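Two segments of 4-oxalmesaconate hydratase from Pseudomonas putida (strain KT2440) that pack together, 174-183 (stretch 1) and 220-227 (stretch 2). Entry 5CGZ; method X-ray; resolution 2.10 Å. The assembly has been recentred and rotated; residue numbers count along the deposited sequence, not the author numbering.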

# COMPACT_ATOMS: atom_id res chain seq x y z
N ASP A 174 -19.88 -1.30 -19.64
CA ASP A 174 -20.95 -0.43 -20.12
C ASP A 174 -22.26 -1.20 -20.14
O ASP A 174 -22.45 -2.09 -20.97
N ILE A 175 -23.16 -0.86 -19.23
CA ILE A 175 -24.43 -1.57 -19.13
C ILE A 175 -25.60 -0.70 -19.60
O ILE A 175 -26.76 -0.99 -19.30
N THR A 176 -25.28 0.35 -20.34
CA THR A 176 -26.31 1.27 -20.83
C THR A 176 -27.45 0.53 -21.56
O THR A 176 -28.62 0.84 -21.37
N SER A 177 -27.10 -0.48 -22.37
CA SER A 177 -28.09 -1.19 -23.17
C SER A 177 -29.00 -2.10 -22.36
O SER A 177 -30.01 -2.58 -22.87
N VAL A 178 -28.68 -2.35 -21.09
CA VAL A 178 -29.55 -3.19 -20.27
C VAL A 178 -29.99 -2.51 -18.98
O VAL A 178 -30.46 -3.19 -18.06
N TRP A 179 -29.85 -1.20 -18.90
CA TRP A 179 -30.21 -0.53 -17.65
C TRP A 179 -31.67 -0.81 -17.25
O TRP A 179 -31.96 -1.03 -16.07
N ASP A 180 -32.58 -0.83 -18.22
CA ASP A 180 -34.00 -1.05 -17.89
C ASP A 180 -34.21 -2.39 -17.19
O ASP A 180 -35.00 -2.49 -16.25
N LYS A 181 -33.49 -3.41 -17.63
CA LYS A 181 -33.55 -4.71 -16.99
C LYS A 181 -32.97 -4.65 -15.57
O LYS A 181 -33.59 -5.15 -14.63
N LYS A 182 -31.81 -4.01 -15.41
CA LYS A 182 -31.23 -3.95 -14.07
C LYS A 182 -32.17 -3.23 -13.13
O LYS A 182 -32.38 -3.65 -11.99
N TYR A 183 -32.76 -2.14 -13.60
CA TYR A 183 -33.64 -1.35 -12.74
C TYR A 183 -34.94 -2.09 -12.42
O TYR A 183 -35.46 -1.99 -11.30
N ARG A 220 -19.38 7.76 -28.16
CA ARG A 220 -19.95 6.62 -27.45
C ARG A 220 -20.92 7.11 -26.38
O ARG A 220 -20.67 8.10 -25.69
N ASN A 221 -22.05 6.42 -26.27
CA ASN A 221 -23.16 6.86 -25.43
C ASN A 221 -23.16 6.08 -24.12
O ASN A 221 -24.00 5.21 -23.91
N ILE A 222 -22.20 6.36 -23.25
CA ILE A 222 -22.04 5.56 -22.05
C ILE A 222 -22.71 6.27 -20.88
O ILE A 222 -22.20 7.26 -20.36
N VAL A 223 -23.88 5.76 -20.49
CA VAL A 223 -24.72 6.44 -19.51
C VAL A 223 -24.73 5.70 -18.18
O VAL A 223 -24.72 6.32 -17.12
N TYR A 224 -24.77 4.37 -18.25
CA TYR A 224 -24.79 3.52 -17.06
C TYR A 224 -23.63 2.53 -17.14
O TYR A 224 -23.43 1.90 -18.18
N ALA A 225 -22.88 2.38 -16.05
CA ALA A 225 -21.77 1.42 -16.04
C ALA A 225 -21.67 0.72 -14.69
O ALA A 225 -22.13 1.25 -13.68
N GLU A 226 -21.08 -0.47 -14.68
CA GLU A 226 -20.70 -1.14 -13.44
C GLU A 226 -19.17 -1.20 -13.36
O GLU A 226 -18.49 -1.47 -14.36
N GLY A 227 -18.62 -0.90 -12.19
CA GLY A 227 -17.18 -0.96 -11.98
C GLY A 227 -16.80 -2.30 -11.38
O GLY A 227 -17.52 -2.84 -10.52

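The contact is built around one polar hub, one aromatic stack and one salt bridge, with its register marked by a short antiparallel bridge between Asp174 and Ala225, a non-hydrogen-bonded pair whose side chains share a face of the sheet. Together the stretches bury 570 Å², and Tyr224 contributes the largest share.

The polar hub is Thr176. Its side chain leaves sideways in the m rotamer, and OG1 meets two successive backbone amides: Val223 N donates to Thr176 OG1 at 2.9 Å and Tyr224 N to the same OG1 at 3.1 Å, the second almost perfectly straight. With two donors arriving, the hydroxyl spends its own proton on Asp174, Thr176 OG1 giving to Asp174 OD1 at 2.7 Å. That carboxylate oxygen also accepts from the backbone, Thr176 N to Asp174 OD1 at 2.9 Å, so Asp174, in the t rotamer, holds the hydroxyl and the backbone amide of Thr176 through one oxygen. One direct backbone bond completes the set, from Ile175 N to Tyr224 O at 3.0 Å. The rule here is economical: a single hydroxyl accepts from two successive amides of the loop, Val223 N and Tyr224 N.

Water extends the reach of the other oxygen of Asp174. Water 1 donates to Asp174 OD2 (2.6 Å) and to Asn221 O (2.8 Å), linking two acceptors that cannot bond to each other, by giving each a proton. Water 2 donates to Asp174 OD2, also at 2.6 Å, and accepts from Arg220 NH2 at 3.0 Å, which ties in an exposed arginine that makes no direct contact. Ile222 CG1 lies 3.5 Å from Asp174 OD2, a close contact and not a polar bond.

The aromatic element is a stack. Trp179 points toward stretch 2 from the first turn of its helix, with chi1 t and chi2 -108°; Tyr224 leaves sideways with chi1 m and chi2 -86°. The five-membered ring of Trp179 lies face to face on the Tyr224 ring, centroids 3.6 Å apart and planes within 1°, and Trp179 CD2 approaches Tyr224 CD1 to 3.5 Å. Trp179 CB sits over the same tyrosine ring, 3.9 Å from its centroid, so the root of the side chain packs as well as its indole.

Ile175, p then t, fills the neighbouring apolar space: its CG1 lies 3.8 Å from Tyr224 CB, and its CD1 is 3.8 Å from the aliphatic Glu226 CG.

The salt bridge joins Lys182, one helical turn after Trp179 and fully extended with all four chi angles t, to Glu226, whose chi1 is m and chi2 t. Lys182 NZ reaches Glu226 OE2 at 2.7 Å, pairing two buried charges.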

# COMPACT_ATOMS: atom_id res chain seq x y z
CB ASP A 174 -20.63 0.11 -21.52
CG ASP A 174 -21.68 1.10 -22.02
OD1 ASP A 174 -22.68 1.34 -21.31
OD2 ASP A 174 -21.50 1.62 -23.15
CB ILE A 175 -24.72 -2.04 -17.68
CG1 ILE A 175 -24.86 -0.84 -16.74
CG2 ILE A 175 -23.64 -3.02 -17.20
CD1 ILE A 175 -25.53 -1.21 -15.41
CB THR A 176 -25.69 2.31 -21.78
OG1 THR A 176 -24.72 3.09 -21.07
CG2 THR A 176 -26.79 3.21 -22.35
CB SER A 177 -27.40 -2.01 -24.26
OG SER A 177 -26.62 -3.06 -23.70
CB VAL A 178 -28.89 -4.54 -19.91
CG1 VAL A 178 -28.70 -5.39 -21.16
CG2 VAL A 178 -27.55 -4.32 -19.17
CB TRP A 179 -29.98 0.99 -17.72
CG TRP A 179 -30.51 1.64 -16.48
CD1 TRP A 179 -31.62 2.42 -16.37
CD2 TRP A 179 -29.99 1.49 -15.15
NE1 TRP A 179 -31.82 2.79 -15.06
CE2 TRP A 179 -30.83 2.23 -14.29
CE3 TRP A 179 -28.89 0.82 -14.60
CZ2 TRP A 179 -30.61 2.32 -12.91
CZ3 TRP A 179 -28.67 0.90 -13.23
CH2 TRP A 179 -29.53 1.64 -12.40
CB ASP A 180 -34.88 -0.98 -19.15
CG ASP A 180 -34.99 0.43 -19.71
OD1 ASP A 180 -34.63 1.40 -18.99
OD2 ASP A 180 -35.46 0.58 -20.86
CB LYS A 181 -32.82 -5.77 -17.82
CG LYS A 181 -33.60 -6.24 -19.03
CD LYS A 181 -32.82 -7.25 -19.85
CE LYS A 181 -33.67 -7.85 -20.97
NZ LYS A 181 -32.88 -8.83 -21.77
CB LYS A 182 -29.85 -3.27 -14.05
CG LYS A 182 -29.33 -3.11 -12.61
CD LYS A 182 -27.88 -2.64 -12.52
CE LYS A 182 -27.39 -2.78 -11.06
NZ LYS A 182 -25.93 -2.49 -10.90
CB TYR A 183 -33.96 0.00 -13.38
CG TYR A 183 -34.72 0.89 -12.42
CD1 TYR A 183 -34.12 1.37 -11.26
CD2 TYR A 183 -36.05 1.21 -12.66
CE1 TYR A 183 -34.81 2.17 -10.37
CE2 TYR A 183 -36.76 2.01 -11.76
CZ TYR A 183 -36.13 2.48 -10.62
OH TYR A 183 -36.82 3.27 -9.74
CB ARG A 220 -18.85 5.75 -26.83
CG ARG A 220 -17.97 5.08 -27.87
CD ARG A 220 -16.81 4.32 -27.25
NE ARG A 220 -17.26 3.17 -26.47
CZ ARG A 220 -16.44 2.31 -25.85
NH1 ARG A 220 -15.12 2.47 -25.93
NH2 ARG A 220 -16.94 1.30 -25.17
CB ASN A 221 -24.48 6.67 -26.18
CG ASN A 221 -25.68 7.11 -25.37
OD1 ASN A 221 -25.64 8.13 -24.69
ND2 ASN A 221 -26.76 6.33 -25.42
CB ILE A 222 -20.55 5.29 -21.74
CG1 ILE A 222 -19.87 4.66 -22.97
CG2 ILE A 222 -20.43 4.38 -20.53
CD1 ILE A 222 -18.36 4.49 -22.83
CB VAL A 223 -26.16 6.58 -20.01
CG1 VAL A 223 -27.02 7.32 -18.98
CG2 VAL A 223 -26.18 7.30 -21.36
CB TYR A 224 -26.11 2.75 -16.96
CG TYR A 224 -27.35 3.63 -16.87
CD1 TYR A 224 -27.80 4.12 -15.65
CD2 TYR A 224 -28.06 3.97 -18.02
CE1 TYR A 224 -28.92 4.91 -15.56
CE2 TYR A 224 -29.20 4.77 -17.94
CZ TYR A 224 -29.62 5.24 -16.71
OH TYR A 224 -30.74 6.03 -16.63
CB ALA A 225 -20.45 2.12 -16.39
CB GLU A 226 -21.31 -2.55 -13.36
CG GLU A 226 -22.80 -2.52 -13.04
CD GLU A 226 -23.48 -3.90 -13.10
OE1 GLU A 226 -22.85 -4.90 -13.52
OE2 GLU A 226 -24.67 -3.96 -12.72
O HOH W 1 -23.40 2.61 -24.68
O HOH W 2 -19.86 0.74 -24.93